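Local coordinates for cysteine S-methyltransferase NleE (Escherichia coli O157:H7, PDB 4R29), which uses S-adenosylmethionine to methylate protein cysteines, probably in the zinc fingers of host TAB2 and TAB3 so as to block NF-kappa-B activation, at residues C132-P137 with Q159-F164; N169-I174 with M192-E197. The protein carries 1 engineered substitution. All coordinates share one frame; numbering follows the deposited sequence.

In the fold
Helix 155-181 serves two different packing surfaces in turn, and this is what ties the contacts together. In interaction 1 its earlier turns lie on the three-stranded sheet of the Rossmann-like fold; in interaction 2 a later part of the same helix pairs with the next helix, 186-201. The centres of the two contacts are 15 Å apart and their nearest atoms about 5 Å apart, without touching. Interaction 2 reaches the S-adenosylmethionine pocket itself, where Ala195 of segment 192-197 touches the ligand directly. Interaction 1 only comes near it through Phe164, whose side chain lies about 6 Å from the ligand and about 3 Å from the side chain of Gln111, a binding residue.

Interaction 1. Residues C132-P137 with Q159-F164; sequences CCKIFP and QRANRF
Lys134 and Ala161 mark the closest approach of the two backbones, with 7.8 Å between their CA atoms. Strand 132-137 and helix 159-164 run nearly parallel there, at 13°, their axes separated by 10.3 Å. This is helix-on-sheet packing in a Rossmann-like fold. Strand 131-137 is an edge strand, bonded through the backbones of Lys134 and Phe136 to Val148 and Ile146 of the middle strand. Ala161 and Phe164 also rest on Val148, so the helix leans on the middle strand as well as on its neighbour.

Two residues of the edge strand, two positions apart, face the helix. Lys134 runs out extended through chi2 and chi3, passing Ala161 CB with CD at 4.3 Å and carrying CE to 3.6 Å from Asn162 OD1. The turn at chi4 (-83°) only directs NZ, leaving it 3.7 Å from Asn162 OD1, a loose polar approach rather than a hydrogen bond. The first side-chain bond of Asn162 points away from the strand, yet its amide end comes nearer. No hydrogen bond spans the contact; it consists of apolar touches and this one loose polar approach. Further along, two aromatic rings meet edge to edge instead of stacking. Phe164 is buried and also touches Met109 and Gln111; its CE2 lies 4.3 Å from Phe136 CZ, each atom at the edge of the other ring and near its plane.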
ATOM      1  N   CYS A 132       7.797   2.596  -7.963  1.00 21.86           N
ATOM      2  CA  CYS A 132       7.803   3.550  -6.856  1.00 21.49           C
ATOM      3  C   CYS A 132       6.769   3.216  -5.769  1.00 22.19           C
ATOM      4  O   CYS A 132       5.671   2.719  -6.054  1.00 20.17           O
ATOM      5  CB  CYS A 132       7.563   4.967  -7.375  1.00 23.88           C
ATOM      6  SG  CYS A 132       8.705   5.504  -8.673  1.00 30.87           S
ATOM      7  N   CYS A 133       7.129   3.503  -4.522  1.00 22.58           N
ATOM      8  CA  CYS A 133       6.215   3.340  -3.392  1.00 24.58           C
ATOM      9  C   CYS A 133       6.055   4.655  -2.630  1.00 26.22           C
ATOM     10  O   CYS A 133       7.028   5.189  -2.096  1.00 26.50           O
ATOM     11  CB  CYS A 133       6.723   2.256  -2.432  1.00 22.35           C
ATOM     12  SG  CYS A 133       6.719   0.580  -3.130  1.00 21.00           S
ATOM     13  N   LYS A 134       4.837   5.183  -2.588  1.00 23.33           N
ATOM     14  CA  LYS A 134       4.541   6.294  -1.688  1.00 22.72           C
ATOM     15  C   LYS A 134       4.096   5.699  -0.354  1.00 24.46           C
ATOM     16  O   LYS A 134       3.182   4.869  -0.315  1.00 23.84           O
ATOM     17  CB  LYS A 134       3.472   7.221  -2.275  1.00 22.85           C
ATOM     18  CG  LYS A 134       3.958   8.040  -3.474  1.00 30.32           C
ATOM     19  CD  LYS A 134       2.845   8.943  -4.059  1.00 33.50           C
ATOM     20  CE  LYS A 134       3.345   9.836  -5.202  1.00 33.28           C
ATOM     21  NZ  LYS A 134       4.011  11.085  -4.716  1.00 38.96           N
ATOM     22  N   ILE A 135       4.768   6.081   0.729  1.00 21.40           N
ATOM     23  CA  ILE A 135       4.542   5.459   2.029  1.00 24.37           C
ATOM     24  C   ILE A 135       4.120   6.502   3.044  1.00 29.42           C
ATOM     25  O   ILE A 135       4.649   7.613   3.047  1.00 26.75           O
ATOM     26  CB  ILE A 135       5.815   4.772   2.562  1.00 26.54           C
ATOM     27  CG1 ILE A 135       6.371   3.790   1.532  1.00 24.01           C
ATOM     28  CG2 ILE A 135       5.525   4.074   3.897  1.00 27.75           C
ATOM     29  CD1 ILE A 135       7.795   3.302   1.822  1.00 29.26           C
ATOM     30  N   PHE A 136       3.169   6.142   3.901  1.00 27.49           N
ATOM     31  CA  PHE A 136       2.768   7.014   5.006  1.00 28.33           C
ATOM     32  C   PHE A 136       2.024   6.252   6.089  1.00 28.09           C
ATOM     33  O   PHE A 136       1.447   5.199   5.824  1.00 27.06           O
ATOM     34  CB  PHE A 136       1.926   8.190   4.519  1.00 25.64           C
ATOM     35  CG  PHE A 136       0.759   7.789   3.675  1.00 28.37           C
ATOM     36  CD1 PHE A 136       0.916   7.573   2.312  1.00 26.35           C
ATOM     37  CD2 PHE A 136      -0.493   7.636   4.234  1.00 27.58           C
ATOM     38  CE1 PHE A 136      -0.157   7.210   1.520  1.00 27.74           C
ATOM     39  CE2 PHE A 136      -1.583   7.261   3.440  1.00 32.79           C
ATOM     40  CZ  PHE A 136      -1.408   7.049   2.079  1.00 25.43           C
ATOM     41  N   PRO A 137       2.040   6.791   7.318  1.00 29.14           N
ATOM     42  CA  PRO A 137       1.372   6.159   8.461  1.00 31.35           C
ATOM     43  C   PRO A 137      -0.119   5.947   8.199  1.00 29.47           C
ATOM     44  O   PRO A 137      -0.759   6.792   7.588  1.00 27.90           O
ATOM     45  CB  PRO A 137       1.554   7.192   9.590  1.00 31.12           C
ATOM     46  CG  PRO A 137       2.760   7.988   9.200  1.00 29.26           C
ATOM     47  CD  PRO A 137       2.693   8.063   7.690  1.00 29.15           C
ATOM     48  N   GLN A 159      -0.118   9.449 -11.457  1.00 20.22           N
ATOM     49  CA  GLN A 159      -1.430  10.073 -11.473  1.00 23.72           C
ATOM     50  C   GLN A 159      -2.401   9.305 -10.591  1.00 24.03           C
ATOM     51  O   GLN A 159      -3.059   9.894  -9.733  1.00 21.30           O
ATOM     52  CB  GLN A 159      -1.974  10.203 -12.911  1.00 23.99           C
ATOM     53  CG  GLN A 159      -1.269  11.290 -13.729  1.00 39.10           C
ATOM     54  CD  GLN A 159      -1.586  11.246 -15.230  1.00 47.88           C
ATOM     55  OE1 GLN A 159      -2.584  10.652 -15.660  1.00 47.03           O
ATOM     56  NE2 GLN A 159      -0.728  11.881 -16.030  1.00 43.32           N
ATOM     57  N   ARG A 160      -2.476   7.990 -10.791  1.00 20.42           N
ATOM     58  CA  ARG A 160      -3.362   7.166  -9.975  1.00 21.65           C
ATOM     59  C   ARG A 160      -2.928   7.143  -8.531  1.00 21.44           C
ATOM     60  O   ARG A 160      -3.769   7.172  -7.643  1.00 21.46           O
ATOM     61  CB  ARG A 160      -3.515   5.745 -10.539  1.00 19.83           C
ATOM     62  CG  ARG A 160      -4.396   5.733 -11.761  1.00 21.31           C
ATOM     63  CD  ARG A 160      -4.768   4.355 -12.219  1.00 26.34           C
ATOM     64  NE  ARG A 160      -5.645   4.458 -13.375  1.00 25.92           N
ATOM     65  CZ  ARG A 160      -6.397   3.469 -13.836  1.00 29.31           C
ATOM     66  NH1 ARG A 160      -6.393   2.282 -13.234  1.00 27.94           N
ATOM     67  NH2 ARG A 160      -7.159   3.673 -14.900  1.00 31.57           N
ATOM     68  N   ALA A 161      -1.620   7.122  -8.285  1.00 19.53           N
ATOM     69  CA  ALA A 161      -1.155   7.081  -6.913  1.00 19.30           C
ATOM     70  C   ALA A 161      -1.590   8.362  -6.226  1.00 21.34           C
ATOM     71  O   ALA A 161      -2.071   8.342  -5.098  1.00 20.47           O
ATOM     72  CB  ALA A 161       0.342   6.916  -6.843  1.00 18.52           C
ATOM     73  N   ASN A 162      -1.419   9.479  -6.919  1.00 23.03           N
ATOM     74  CA  ASN A 162      -1.832  10.766  -6.376  1.00 23.86           C
ATOM     75  C   ASN A 162      -3.342  10.817  -6.159  1.00 22.94           C
ATOM     76  O   ASN A 162      -3.816  11.251  -5.112  1.00 24.63           O
ATOM     77  CB  ASN A 162      -1.378  11.908  -7.293  1.00 27.13           C
ATOM     78  CG  ASN A 162       0.089  12.251  -7.114  1.00 29.07           C
ATOM     79  OD1 ASN A 162       0.666  12.042  -6.042  1.00 32.29           O
ATOM     80  ND2 ASN A 162       0.700  12.774  -8.165  1.00 32.22           N
ATOM     81  N   ARG A 163      -4.092  10.362  -7.155  1.00 20.66           N
ATOM     82  CA  ARG A 163      -5.538  10.328  -7.069  1.00 20.64           C
ATOM     83  C   ARG A 163      -6.008   9.459  -5.891  1.00 21.17           C
ATOM     84  O   ARG A 163      -6.983   9.775  -5.217  1.00 23.98           O
ATOM     85  CB  ARG A 163      -6.127   9.832  -8.380  1.00 20.08           C
ATOM     86  CG  ARG A 163      -7.652   9.813  -8.424  1.00 22.10           C
ATOM     87  CD  ARG A 163      -8.162  11.231  -8.480  1.00 26.99           C
ATOM     88  NE  ARG A 163      -9.610  11.313  -8.655  1.00 35.57           N
ATOM     89  CZ  ARG A 163     -10.354  12.300  -8.159  1.00 37.50           C
ATOM     90  NH1 ARG A 163      -9.789  13.274  -7.448  1.00 35.21           N
ATOM     91  NH2 ARG A 163     -11.660  12.311  -8.362  1.00 40.89           N
ATOM     92  N   PHE A 164      -5.303   8.375  -5.626  1.00 19.37           N
ATOM     93  CA  PHE A 164      -5.643   7.572  -4.470  1.00 21.17           C
ATOM     94  C   PHE A 164      -5.500   8.366  -3.176  1.00 20.56           C
ATOM     95  O   PHE A 164      -6.358   8.303  -2.306  1.00 21.20           O
ATOM     96  CB  PHE A 164      -4.780   6.314  -4.398  1.00 19.09           C
ATOM     97  CG  PHE A 164      -4.852   5.619  -3.074  1.00 21.16           C
ATOM     98  CD1 PHE A 164      -5.929   4.807  -2.765  1.00 20.17           C
ATOM     99  CD2 PHE A 164      -3.857   5.804  -2.121  1.00 20.84           C
ATOM    100  CE1 PHE A 164      -6.011   4.164  -1.534  1.00 22.62           C
ATOM    101  CE2 PHE A 164      -3.924   5.163  -0.888  1.00 23.15           C
ATOM    102  CZ  PHE A 164      -5.007   4.343  -0.592  1.00 23.11           C
TER

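Interaction 2. Residues N169-I174 with M192-E197; sequences NIKRDI and MIIARE. With SAM (S-adenosylmethionine), chain E.
Ile194, which buries more area than any other residue of this contact, sits just before a kink in its own helix: the amides of Arg196 and Glu197 lack their helical hydrogen bonds. The first torsion of Ile194 (chi1 49°) turns CG1 into the space flanked by N and C, and the two branches of the side chain then serve separate neighbours. The Ile194 and Ile170 side chains pass in opposed directions, bringing their CG2 methyls to 3.9 Å, while Ile194 CG1 reaches Lys171 CB at 4.1 Å. One turn further along helix 155-181, Ile174 CD1 lies 4.1 Å from both Ile193 CG1 and Ile193 CG2, touching both branches.

Lys171 contributes only its base to this apolar seam; its bent chain leads NZ away to a hydrogen bond with Ser190 OG and a salt bridge with Glu191 OE1. Glu191 in turn bonds S-adenosylmethionine through OE2, so Lys171 probably acts as a second-shell residue. Past Ile194, Ala195 CB comes within 3.5 Å of the ligand's O2', and Ala195 O lies 3.4 Å from its C8. With axes 9.6 Å apart at 166°, the segments form an antiparallel alpha-helical hairpin whose second helix lines the S-adenosylmethionine pocket.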
ATOM      1  N   ASN A 169      -7.695  10.779   1.465  1.00 20.49           N
ATOM      2  CA  ASN A 169      -7.815  11.920   2.357  1.00 26.00           C
ATOM      3  C   ASN A 169      -9.267  12.346   2.533  1.00 25.22           C
ATOM      4  O   ASN A 169      -9.676  12.764   3.604  1.00 21.30           O
ATOM      5  CB  ASN A 169      -6.984  13.095   1.837  1.00 19.96           C
ATOM      6  CG  ASN A 169      -5.502  12.931   2.119  1.00 24.36           C
ATOM      7  OD1 ASN A 169      -5.112  12.242   3.059  1.00 26.80           O
ATOM      8  ND2 ASN A 169      -4.668  13.560   1.301  1.00 24.41           N
ATOM      9  N   ILE A 170     -10.039  12.257   1.459  1.00 21.88           N
ATOM     10  CA  ILE A 170     -11.441  12.573   1.551  1.00 23.72           C
ATOM     11  C   ILE A 170     -12.118  11.581   2.486  1.00 25.79           C
ATOM     12  O   ILE A 170     -12.858  11.979   3.385  1.00 22.74           O
ATOM     13  CB  ILE A 170     -12.111  12.513   0.197  1.00 24.02           C
ATOM     14  CG1 ILE A 170     -11.673  13.699  -0.660  1.00 24.20           C
ATOM     15  CG2 ILE A 170     -13.627  12.478   0.364  1.00 25.00           C
ATOM     16  CD1 ILE A 170     -12.246  13.644  -2.070  1.00 27.24           C
ATOM     17  N   LYS A 171     -11.851  10.291   2.284  1.00 21.66           N
ATOM     18  CA  LYS A 171     -12.428   9.269   3.152  1.00 23.02           C
ATOM     19  C   LYS A 171     -12.088   9.552   4.612  1.00 25.10           C
ATOM     20  O   LYS A 171     -12.971   9.634   5.452  1.00 25.01           O
ATOM     21  CB  LYS A 171     -11.938   7.868   2.787  1.00 24.30           C
ATOM     22  CG  LYS A 171     -12.677   6.747   3.536  1.00 23.52           C
ATOM     23  CD  LYS A 171     -11.728   5.655   3.991  1.00 28.18           C
ATOM     24  CE  LYS A 171     -12.369   4.250   3.946  1.00 26.07           C
ATOM     25  NZ  LYS A 171     -13.790   4.190   4.447  1.00 22.64           N
ATOM     26  N   ARG A 172     -10.803   9.705   4.919  1.00 25.34           N
ATOM     27  CA  ARG A 172     -10.419   9.865   6.313  1.00 30.94           C
ATOM     28  C   ARG A 172     -10.922  11.204   6.908  1.00 29.62           C
ATOM     29  O   ARG A 172     -11.322  11.243   8.066  1.00 26.75           O
ATOM     30  CB  ARG A 172      -8.915   9.653   6.520  1.00 29.93           C
ATOM     31  CG  ARG A 172      -8.064  10.778   6.035  1.00 37.33           C
ATOM     32  CD  ARG A 172      -7.557  11.657   7.171  1.00 43.85           C
ATOM     33  NE  ARG A 172      -6.926  12.866   6.637  1.00 44.86           N
ATOM     34  CZ  ARG A 172      -5.765  12.874   5.981  1.00 45.45           C
ATOM     35  NH1 ARG A 172      -5.107  11.733   5.779  1.00 40.41           N
ATOM     36  NH2 ARG A 172      -5.265  14.017   5.520  1.00 45.99           N
ATOM     37  N   ASP A 173     -10.941  12.275   6.115  1.00 24.86           N
ATOM     38  CA  ASP A 173     -11.528  13.537   6.581  1.00 29.24           C
ATOM     39  C   ASP A 173     -13.002  13.371   6.957  1.00 28.66           C
ATOM     40  O   ASP A 173     -13.450  13.838   8.009  1.00 29.01           O
ATOM     41  CB  ASP A 173     -11.359  14.655   5.546  1.00 28.48           C
ATOM     42  CG  ASP A 173      -9.914  15.108   5.419  1.00 32.13           C
ATOM     43  OD1 ASP A 173      -9.068  14.611   6.193  1.00 36.06           O
ATOM     44  OD2 ASP A 173      -9.616  15.958   4.558  1.00 33.64           O
ATOM     45  N   ILE A 174     -13.745  12.682   6.097  1.00 28.86           N
ATOM     46  CA  ILE A 174     -15.156  12.420   6.336  1.00 26.86           C
ATOM     47  C   ILE A 174     -15.350  11.590   7.602  1.00 26.63           C
ATOM     48  O   ILE A 174     -16.142  11.936   8.480  1.00 28.24           O
ATOM     49  CB  ILE A 174     -15.805  11.764   5.101  1.00 28.77           C
ATOM     50  CG1 ILE A 174     -15.906  12.803   3.976  1.00 26.82           C
ATOM     51  CG2 ILE A 174     -17.186  11.201   5.428  1.00 23.83           C
ATOM     52  CD1 ILE A 174     -16.568  12.279   2.732  1.00 27.82           C
ATOM     53  N   MET A 192     -19.493   5.068   0.358  1.00 21.47           N
ATOM     54  CA  MET A 192     -20.435   5.392  -0.701  1.00 22.85           C
ATOM     55  C   MET A 192     -19.879   6.587  -1.473  1.00 23.65           C
ATOM     56  O   MET A 192     -20.088   6.718  -2.673  1.00 22.14           O
ATOM     57  CB  MET A 192     -21.833   5.690  -0.139  1.00 23.56           C
ATOM     58  CG  MET A 192     -22.879   6.041  -1.202  1.00 25.19           C
ATOM     59  SD  MET A 192     -23.245   4.699  -2.393  1.00 30.00           S
ATOM     60  CE  MET A 192     -24.464   3.687  -1.526  1.00 22.70           C
ATOM     61  N   ILE A 193     -19.131   7.439  -0.779  1.00 20.71           N
ATOM     62  CA  ILE A 193     -18.605   8.649  -1.404  1.00 26.83           C
ATOM     63  C   ILE A 193     -17.420   8.385  -2.364  1.00 26.12           C
ATOM     64  O   ILE A 193     -17.327   8.993  -3.441  1.00 22.64           O
ATOM     65  CB  ILE A 193     -18.145   9.684  -0.339  1.00 23.52           C
ATOM     66  CG1 ILE A 193     -19.257   9.977   0.679  1.00 25.14           C
ATOM     67  CG2 ILE A 193     -17.645  10.935  -1.008  1.00 20.61           C
ATOM     68  CD1 ILE A 193     -20.315  10.914   0.203  1.00 25.97           C
ATOM     69  N   ILE A 194     -16.513   7.487  -1.989  1.00 21.23           N
ATOM     70  CA  ILE A 194     -15.287   7.341  -2.786  1.00 20.24           C
ATOM     71  C   ILE A 194     -15.017   5.954  -3.376  1.00 21.20           C
ATOM     72  O   ILE A 194     -14.046   5.780  -4.114  1.00 20.89           O
ATOM     73  CB  ILE A 194     -14.052   7.795  -1.992  1.00 20.16           C
ATOM     74  CG1 ILE A 194     -14.047   7.156  -0.601  1.00 22.12           C
ATOM     75  CG2 ILE A 194     -14.009   9.316  -1.887  1.00 21.01           C
ATOM     76  CD1 ILE A 194     -13.438   5.791  -0.558  1.00 21.11           C
ATOM     77  N   ALA A 195     -15.865   4.975  -3.072  1.00 19.97           N
ATOM     78  CA  ALA A 195     -15.531   3.584  -3.377  1.00 19.13           C
ATOM     79  C   ALA A 195     -15.465   3.314  -4.883  1.00 19.52           C
ATOM     80  O   ALA A 195     -14.558   2.642  -5.341  1.00 20.90           O
ATOM     81  CB  ALA A 195     -16.493   2.604  -2.681  1.00 17.19           C
ATOM     82  N   ARG A 196     -16.419   3.836  -5.646  1.00 18.62           N
ATOM     83  CA  ARG A 196     -16.431   3.636  -7.096  1.00 20.94           C
ATOM     84  C   ARG A 196     -15.202   4.266  -7.731  1.00 21.34           C
ATOM     85  O   ARG A 196     -14.551   3.672  -8.596  1.00 19.10           O
ATOM     86  CB  ARG A 196     -17.702   4.203  -7.743  1.00 22.02           C
ATOM     87  CG  ARG A 196     -17.681   4.124  -9.273  1.00 23.65           C
ATOM     88  CD  ARG A 196     -19.039   4.438  -9.915  1.00 25.07           C
ATOM     89  NE  ARG A 196     -20.101   3.541  -9.476  1.00 25.87           N
ATOM     90  CZ  ARG A 196     -20.388   2.360 -10.024  1.00 29.65           C
ATOM     91  NH1 ARG A 196     -19.677   1.889 -11.043  1.00 28.48           N
ATOM     92  NH2 ARG A 196     -21.387   1.634  -9.540  1.00 26.65           N
ATOM     93  N   GLU A 197     -14.880   5.473  -7.285  1.00 18.77           N
ATOM     94  CA  GLU A 197     -13.678   6.145  -7.748  1.00 21.17           C
ATOM     95  C   GLU A 197     -12.396   5.340  -7.425  1.00 19.48           C
ATOM     96  O   GLU A 197     -11.510   5.220  -8.267  1.00 21.75           O
ATOM     97  CB  GLU A 197     -13.627   7.573  -7.192  1.00 23.01           C
ATOM     98  CG  GLU A 197     -14.778   8.455  -7.671  1.00 23.07           C
ATOM     99  CD  GLU A 197     -16.102   8.261  -6.895  1.00 28.57           C
ATOM    100  OE1 GLU A 197     -16.218   7.379  -6.008  1.00 23.13           O
ATOM    101  OE2 GLU A 197     -17.044   9.031  -7.176  1.00 35.25           O
TER
HETATM  102  N   SAM E 301      -4.951  -3.920  -2.073  1.00 21.51           N
HETATM  103  CA  SAM E 301      -5.961  -3.357  -2.969  1.00 25.67           C
HETATM  104  C   SAM E 301      -5.379  -3.029  -4.339  1.00 22.86           C
HETATM  105  O   SAM E 301      -6.133  -2.924  -5.312  1.00 21.16           O
HETATM  106  OXT SAM E 301      -4.158  -2.838  -4.480  1.00 19.90           O
HETATM  107  CB  SAM E 301      -6.591  -2.085  -2.410  1.00 21.32           C
HETATM  108  CG  SAM E 301      -7.534  -2.308  -1.238  1.00 30.12           C
HETATM  109  SD  SAM E 301      -8.660  -0.909  -0.928  1.00 36.13           S
HETATM  110  CE  SAM E 301      -9.544  -1.671   0.458  1.00 31.69           C
HETATM  111  C5' SAM E 301      -9.894  -1.224  -2.214  1.00 30.19           C
HETATM  112  C4' SAM E 301     -10.958  -0.131  -2.211  1.00 27.71           C
HETATM  113  O4' SAM E 301     -11.601  -0.071  -3.471  1.00 27.15           O
HETATM  114  C3' SAM E 301     -12.039  -0.382  -1.164  1.00 27.50           C
HETATM  115  O3' SAM E 301     -11.747   0.277   0.055  1.00 23.85           O
HETATM  116  C2' SAM E 301     -13.292   0.163  -1.815  1.00 25.28           C
HETATM  117  O2' SAM E 301     -13.418   1.488  -1.387  1.00 19.46           O
HETATM  118  C1' SAM E 301     -12.988   0.181  -3.312  1.00 25.53           C
HETATM  119  N9  SAM E 301     -13.664  -0.887  -4.073  1.00 21.30           N
HETATM  120  C8  SAM E 301     -14.448  -0.709  -5.181  1.00 23.33           C
HETATM  121  N7  SAM E 301     -14.861  -1.908  -5.631  1.00 21.97           N
HETATM  122  C5  SAM E 301     -14.340  -2.859  -4.825  1.00 24.00           C
HETATM  123  C6  SAM E 301     -14.444  -4.242  -4.837  1.00 20.38           C
HETATM  124  N6  SAM E 301     -15.168  -4.849  -5.772  1.00 24.53           N
HETATM  125  N1  SAM E 301     -13.793  -4.973  -3.872  1.00 26.32           N
HETATM  126  C2  SAM E 301     -13.034  -4.332  -2.908  1.00 27.36           C
HETATM  127  N3  SAM E 301     -12.930  -2.955  -2.901  1.00 26.29           N
HETATM  128  C4  SAM E 301     -13.574  -2.228  -3.848  1.00 22.72           C